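PDB 1UZB: 1-pyrroline-5-carboxylate dehydrogenase from Thermus thermophilus, which probably catalyses the oxidation of 1-pyrroline-5-carboxylate (through its open-chain semialdehyde) to glutamate, the second step of proline breakdown. Local coordinates for residues A[140-152]-A[496-508]. Numbering follows the deposited sequence. Where two conformers were deposited one is given.
Sequences DFIEYYARAALRY and KTGALDYLRLFLE
Y145 and A148 meet L503 where, in this aldehyde dehydrogenase fold, the 140-149 part of helix 128-149 crosses the short, weakly bonded helix 500-504 at -67°. On the tight inner side, A148 and A149 are small enough to admit the CD1 methyl of L503, which comes within 3.5 Å of A149 CA, while its other methyl, CD2, lies against the Y145 ring. That ring runs nearly parallel to the Y502 ring (planes 14° apart) but slid aside. With CG anti to its carbonyl carbon (chi1 -67°), Y145 extends to the loop 497-499, and its OH takes an almost straight hydrogen bond from G498 N, 2.8 Å away. G498 has a positive phi, a turn easiest without a side chain, and its carbonyl oxygen lies 3.6 Å above one face of the Y144 ring. A phenylalanine in place of Y145 would probably leave G498 N without this acceptor and the loop less firmly fixed.

Toward the subunit interface the contact loosens: the CD1 methyl of L500 rests 4.0 Å from R151 NH1, and that arginine forms a salt bridge with E158 of the second subunit. Y152 bridges the two sides, its ring packed on L503 and L507 and its phenol at the wet edge, where Y152 OH donates to L500 O at 2.6 Å, from above the carbonyl plane, and accepts a hydrogen bond from a water 2.8 Å away.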
loop_
_atom_site.group_PDB
_atom_site.type_symbol
_atom_site.label_atom_id
_atom_site.label_comp_id
_atom_site.label_asym_id
_atom_site.label_seq_id
_atom_site.Cartn_x
_atom_site.Cartn_y
_atom_site.Cartn_z
ATOM N N ASP A 140 -27.355 -4.415 -7.457
ATOM C CA ASP A 140 -26.020 -4.762 -6.970
ATOM C C ASP A 140 -25.046 -5.035 -8.114
ATOM O O ASP A 140 -23.903 -4.582 -8.074
ATOM C CB ASP A 140 -26.055 -5.996 -6.056
ATOM C CG ASP A 140 -26.621 -5.701 -4.678
ATOM O OD1 ASP A 140 -26.800 -4.514 -4.331
ATOM O OD2 ASP A 140 -26.874 -6.672 -3.929
ATOM N N PHE A 141 -25.479 -5.788 -9.124
ATOM C CA PHE A 141 -24.597 -6.083 -10.253
ATOM C C PHE A 141 -24.126 -4.798 -10.928
ATOM O O PHE A 141 -22.945 -4.650 -11.244
ATOM C CB PHE A 141 -25.304 -6.959 -11.294
ATOM C CG PHE A 141 -25.295 -8.429 -10.975
ATOM C CD1 PHE A 141 -26.466 -9.171 -11.076
ATOM C CD2 PHE A 141 -24.119 -9.082 -10.613
ATOM C CE1 PHE A 141 -26.473 -10.543 -10.825
ATOM C CE2 PHE A 141 -24.114 -10.454 -10.361
ATOM C CZ PHE A 141 -25.294 -11.184 -10.466
ATOM N N ILE A 142 -25.048 -3.867 -11.152
ATOM C CA ILE A 142 -24.694 -2.613 -11.802
ATOM C C ILE A 142 -23.703 -1.813 -10.956
ATOM O O ILE A 142 -22.677 -1.355 -11.460
ATOM C CB ILE A 142 -25.946 -1.752 -12.068
ATOM C CG1 ILE A 142 -26.942 -2.525 -12.938
ATOM C CG2 ILE A 142 -25.544 -0.465 -12.768
ATOM C CD1 ILE A 142 -28.289 -1.834 -13.081
ATOM N N GLU A 143 -24.009 -1.657 -9.671
ATOM C CA GLU A 143 -23.146 -0.907 -8.762
ATOM C C GLU A 143 -21.772 -1.558 -8.616
ATOM O O GLU A 143 -20.745 -0.874 -8.611
ATOM C CB GLU A 143 -23.798 -0.806 -7.377
ATOM C CG GLU A 143 -25.081 0.010 -7.310
ATOM C CD GLU A 143 -24.839 1.510 -7.321
ATOM O OE1 GLU A 143 -23.679 1.937 -7.168
ATOM O OE2 GLU A 143 -25.820 2.269 -7.471
ATOM N N TYR A 144 -21.757 -2.883 -8.504
ATOM C CA TYR A 144 -20.511 -3.618 -8.342
ATOM C C TYR A 144 -19.644 -3.569 -9.595
ATOM O O TYR A 144 -18.473 -3.196 -9.526
ATOM C CB TYR A 144 -20.798 -5.078 -7.972
ATOM C CG TYR A 144 -19.554 -5.854 -7.602
ATOM C CD1 TYR A 144 -19.067 -5.857 -6.291
ATOM C CD2 TYR A 144 -18.836 -6.548 -8.571
ATOM C CE1 TYR A 144 -17.892 -6.538 -5.962
ATOM C CE2 TYR A 144 -17.666 -7.224 -8.255
ATOM C CZ TYR A 144 -17.200 -7.216 -6.954
ATOM O OH TYR A 144 -16.042 -7.894 -6.652
ATOM N N TYR A 145 -20.210 -3.941 -10.739
ATOM C CA TYR A 145 -19.444 -3.937 -11.982
ATOM C C TYR A 145 -18.970 -2.537 -12.386
ATOM O O TYR A 145 -17.907 -2.398 -12.988
ATOM C CB TYR A 145 -20.255 -4.593 -13.107
ATOM C CG TYR A 145 -20.501 -6.081 -12.910
ATOM C CD1 TYR A 145 -21.645 -6.687 -13.421
ATOM C CD2 TYR A 145 -19.591 -6.879 -12.206
ATOM C CE1 TYR A 145 -21.890 -8.047 -13.240
ATOM C CE2 TYR A 145 -19.825 -8.248 -12.012
ATOM C CZ TYR A 145 -20.976 -8.822 -12.530
ATOM O OH TYR A 145 -21.238 -10.158 -12.317
ATOM N N ALA A 146 -19.734 -1.498 -12.051
ATOM C CA ALA A 146 -19.312 -0.136 -12.383
ATOM C C ALA A 146 -17.982 0.161 -11.690
ATOM O O ALA A 146 -17.089 0.777 -12.269
ATOM C CB ALA A 146 -20.360 0.867 -11.936
ATOM N N ARG A 147 -17.869 -0.273 -10.438
ATOM C CA ARG A 147 -16.662 -0.065 -9.648
ATOM C C ARG A 147 -15.547 -1.029 -10.043
ATOM O O ARG A 147 -14.395 -0.633 -10.192
ATOM C CB ARG A 147 -16.979 -0.230 -8.157
ATOM C CG ARG A 147 -17.881 0.863 -7.583
ATOM C CD ARG A 147 -18.354 0.495 -6.179
ATOM N NE ARG A 147 -19.075 1.572 -5.497
ATOM C CZ ARG A 147 -20.311 1.966 -5.787
ATOM N NH1 ARG A 147 -20.869 2.954 -5.100
ATOM N NH2 ARG A 147 -20.995 1.376 -6.754
ATOM N N ALA A 148 -15.896 -2.297 -10.217
ATOM C CA ALA A 148 -14.905 -3.301 -10.571
ATOM C C ALA A 148 -14.218 -3.003 -11.899
ATOM O O ALA A 148 -13.021 -3.259 -12.058
ATOM C CB ALA A 148 -15.554 -4.679 -10.611
ATOM N N ALA A 149 -14.970 -2.456 -12.849
ATOM C CA ALA A 149 -14.419 -2.141 -14.163
ATOM C C ALA A 149 -13.252 -1.158 -14.072
ATOM O O ALA A 149 -12.311 -1.225 -14.864
ATOM C CB ALA A 149 -15.518 -1.576 -15.066
ATOM N N LEU A 150 -13.300 -0.246 -13.107
ATOM C CA LEU A 150 -12.227 0.733 -12.963
ATOM C C LEU A 150 -10.898 0.098 -12.570
ATOM O O LEU A 150 -9.835 0.685 -12.780
ATOM C CB LEU A 150 -12.626 1.797 -11.940
ATOM C CG LEU A 150 -13.697 2.773 -12.443
ATOM C CD1 LEU A 150 -14.250 3.582 -11.282
ATOM C CD2 LEU A 150 -13.097 3.686 -13.501
ATOM N N ARG A 151 -10.956 -1.106 -12.009
ATOM C CA ARG A 151 -9.746 -1.811 -11.597
ATOM C C ARG A 151 -8.962 -2.318 -12.809
ATOM O O ARG A 151 -7.804 -2.722 -12.680
ATOM C CB ARG A 151 -10.111 -2.987 -10.684
ATOM C CG ARG A 151 -10.811 -2.576 -9.395
ATOM C CD ARG A 151 -9.849 -1.910 -8.422
ATOM N NE ARG A 151 -9.006 -2.887 -7.739
ATOM C CZ ARG A 151 -9.405 -3.629 -6.709
ATOM N NH1 ARG A 151 -10.638 -3.502 -6.233
ATOM N NH2 ARG A 151 -8.578 -4.511 -6.164
ATOM N N TYR A 152 -9.593 -2.288 -13.980
ATOM C CA TYR A 152 -8.955 -2.750 -15.211
ATOM C C TYR A 152 -8.586 -1.605 -16.148
ATOM O O TYR A 152 -8.158 -1.842 -17.278
ATOM C CB TYR A 152 -9.887 -3.703 -15.972
ATOM C CG TYR A 152 -10.182 -5.001 -15.260
ATOM C CD1 TYR A 152 -11.251 -5.109 -14.374
ATOM C CD2 TYR A 152 -9.381 -6.122 -15.465
ATOM C CE1 TYR A 152 -11.514 -6.307 -13.705
ATOM C CE2 TYR A 152 -9.634 -7.321 -14.808
ATOM C CZ TYR A 152 -10.699 -7.407 -13.930
ATOM O OH TYR A 152 -10.952 -8.594 -13.281
ATOM N N LYS A 496 -17.340 -16.564 -12.191
ATOM C CA LYS A 496 -17.845 -16.032 -10.933
ATOM C C LYS A 496 -18.515 -14.670 -11.046
ATOM O O LYS A 496 -17.846 -13.646 -11.187
ATOM C CB LYS A 496 -16.705 -15.971 -9.914
ATOM C CG LYS A 496 -16.271 -17.333 -9.370
ATOM C CD LYS A 496 -17.420 -18.000 -8.615
ATOM C CE LYS A 496 -16.935 -18.920 -7.504
ATOM N NZ LYS A 496 -18.081 -19.467 -6.724
ATOM N N THR A 497 -19.842 -14.652 -10.976
ATOM C CA THR A 497 -20.566 -13.389 -11.064
ATOM C C THR A 497 -20.447 -12.639 -9.743
ATOM O O THR A 497 -20.243 -13.240 -8.690
ATOM C CB THR A 497 -22.063 -13.605 -11.387
ATOM O OG1 THR A 497 -22.695 -14.299 -10.305
ATOM C CG2 THR A 497 -22.222 -14.410 -12.673
ATOM N N GLY A 498 -20.565 -11.318 -9.805
ATOM C CA GLY A 498 -20.465 -10.516 -8.597
ATOM C C GLY A 498 -19.073 -10.556 -7.999
ATOM O O GLY A 498 -18.908 -10.446 -6.785
ATOM N N ALA A 499 -18.069 -10.714 -8.856
ATOM C CA ALA A 499 -16.682 -10.773 -8.424
ATOM C C ALA A 499 -15.806 -10.039 -9.431
ATOM O O ALA A 499 -16.145 -9.945 -10.613
ATOM C CB ALA A 499 -16.235 -12.223 -8.306
ATOM N N LEU A 500 -14.675 -9.527 -8.958
ATOM C CA LEU A 500 -13.744 -8.806 -9.818
ATOM C C LEU A 500 -13.350 -9.637 -11.038
ATOM O O LEU A 500 -13.260 -9.114 -12.144
ATOM C CB LEU A 500 -12.489 -8.429 -9.023
ATOM C CG LEU A 500 -12.698 -7.495 -7.827
ATOM C CD1 LEU A 500 -11.416 -7.394 -7.017
ATOM C CD2 LEU A 500 -13.134 -6.127 -8.314
ATOM N N ASP A 501 -13.128 -10.931 -10.829
ATOM C CA ASP A 501 -12.719 -11.837 -11.899
ATOM C C ASP A 501 -13.700 -11.936 -13.059
ATOM O O ASP A 501 -13.310 -12.276 -14.171
ATOM C CB ASP A 501 -12.486 -13.250 -11.348
ATOM C CG ASP A 501 -11.171 -13.386 -10.608
ATOM O OD1 ASP A 501 -10.445 -12.377 -10.467
ATOM O OD2 ASP A 501 -10.866 -14.516 -10.168
ATOM N N TYR A 502 -14.971 -11.644 -12.807
ATOM C CA TYR A 502 -15.968 -11.751 -13.864
ATOM C C TYR A 502 -15.643 -10.888 -15.077
ATOM O O TYR A 502 -15.738 -11.347 -16.214
ATOM C CB TYR A 502 -17.347 -11.361 -13.328
ATOM C CG TYR A 502 -18.504 -11.717 -14.239
ATOM C CD1 TYR A 502 -18.816 -13.048 -14.514
ATOM C CD2 TYR A 502 -19.340 -10.727 -14.756
ATOM C CE1 TYR A 502 -19.935 -13.388 -15.267
ATOM C CE2 TYR A 502 -20.467 -11.054 -15.510
ATOM C CZ TYR A 502 -20.759 -12.387 -15.754
ATOM O OH TYR A 502 -21.901 -12.722 -16.448
ATOM N N LEU A 503 -15.242 -9.643 -14.842
ATOM C CA LEU A 503 -14.958 -8.741 -15.951
ATOM C C LEU A 503 -13.752 -9.128 -16.806
ATOM O O LEU A 503 -13.707 -8.810 -17.995
ATOM C CB LEU A 503 -14.810 -7.305 -15.434
ATOM C CG LEU A 503 -16.004 -6.790 -14.618
ATOM C CD1 LEU A 503 -15.785 -5.329 -14.264
ATOM C CD2 LEU A 503 -17.297 -6.957 -15.410
ATOM N N ARG A 504 -12.783 -9.819 -16.214
ATOM C CA ARG A 504 -11.597 -10.242 -16.955
ATOM C C ARG A 504 -11.976 -11.159 -18.120
ATOM O O ARG A 504 -11.272 -11.227 -19.130
ATOM C CB ARG A 504 -10.631 -10.981 -16.022
ATOM C CG ARG A 504 -9.360 -11.486 -16.703
ATOM C CD ARG A 504 -8.504 -10.328 -17.171
ATOM N NE ARG A 504 -7.300 -10.759 -17.876
ATOM C CZ ARG A 504 -7.273 -11.172 -19.139
ATOM N NH1 ARG A 504 -6.120 -11.537 -19.682
ATOM N NH2 ARG A 504 -8.387 -11.216 -19.863
ATOM N N LEU A 505 -13.090 -11.868 -17.963
ATOM C CA LEU A 505 -13.575 -12.789 -18.984
ATOM C C LEU A 505 -13.977 -12.088 -20.276
ATOM O O LEU A 505 -14.019 -12.705 -21.344
ATOM C CB LEU A 505 -14.781 -13.559 -18.447
ATOM C CG LEU A 505 -14.558 -14.396 -17.187
ATOM C CD1 LEU A 505 -15.895 -14.922 -16.700
ATOM C CD2 LEU A 505 -13.594 -15.530 -17.476
ATOM N N PHE A 506 -14.259 -10.794 -20.185
ATOM C CA PHE A 506 -14.700 -10.034 -21.346
ATOM C C PHE A 506 -13.647 -9.061 -21.864
ATOM O O PHE A 506 -13.963 -8.079 -22.543
ATOM C CB PHE A 506 -15.997 -9.301 -20.993
ATOM C CG PHE A 506 -17.059 -10.225 -20.463
ATOM C CD1 PHE A 506 -17.186 -10.459 -19.097
ATOM C CD2 PHE A 506 -17.878 -10.928 -21.337
ATOM C CE1 PHE A 506 -18.112 -11.381 -18.612
ATOM C CE2 PHE A 506 -18.805 -11.850 -20.863
ATOM C CZ PHE A 506 -18.922 -12.077 -19.498
ATOM N N LEU A 507 -12.387 -9.366 -21.566
ATOM C CA LEU A 507 -11.256 -8.543 -21.973
ATOM C C LEU A 507 -10.119 -9.393 -22.523
ATOM O O LEU A 507 -9.994 -10.574 -22.193
ATOM C CB LEU A 507 -10.708 -7.773 -20.768
ATOM C CG LEU A 507 -11.622 -6.758 -20.087
ATOM C CD1 LEU A 507 -11.051 -6.384 -18.727
ATOM C CD2 LEU A 507 -11.767 -5.530 -20.975
ATOM N N GLU A 508 -9.302 -8.783 -23.374
ATOM C CA GLU A 508 -8.112 -9.436 -23.892
ATOM C C GLU A 508 -6.978 -8.447 -23.613
ATOM O O GLU A 508 -7.232 -7.259 -23.384
ATOM C CB GLU A 508 -8.247 -9.805 -25.383
ATOM C CG GLU A 508 -8.681 -8.725 -26.355
ATOM C CD GLU A 508 -9.008 -9.311 -27.727
ATOM O OE1 GLU A 508 -8.773 -10.523 -27.927
ATOM O OE2 GLU A 508 -9.494 -8.567 -28.605
HETATM O O HOH W 1 -8.801 -10.277 -12.528
#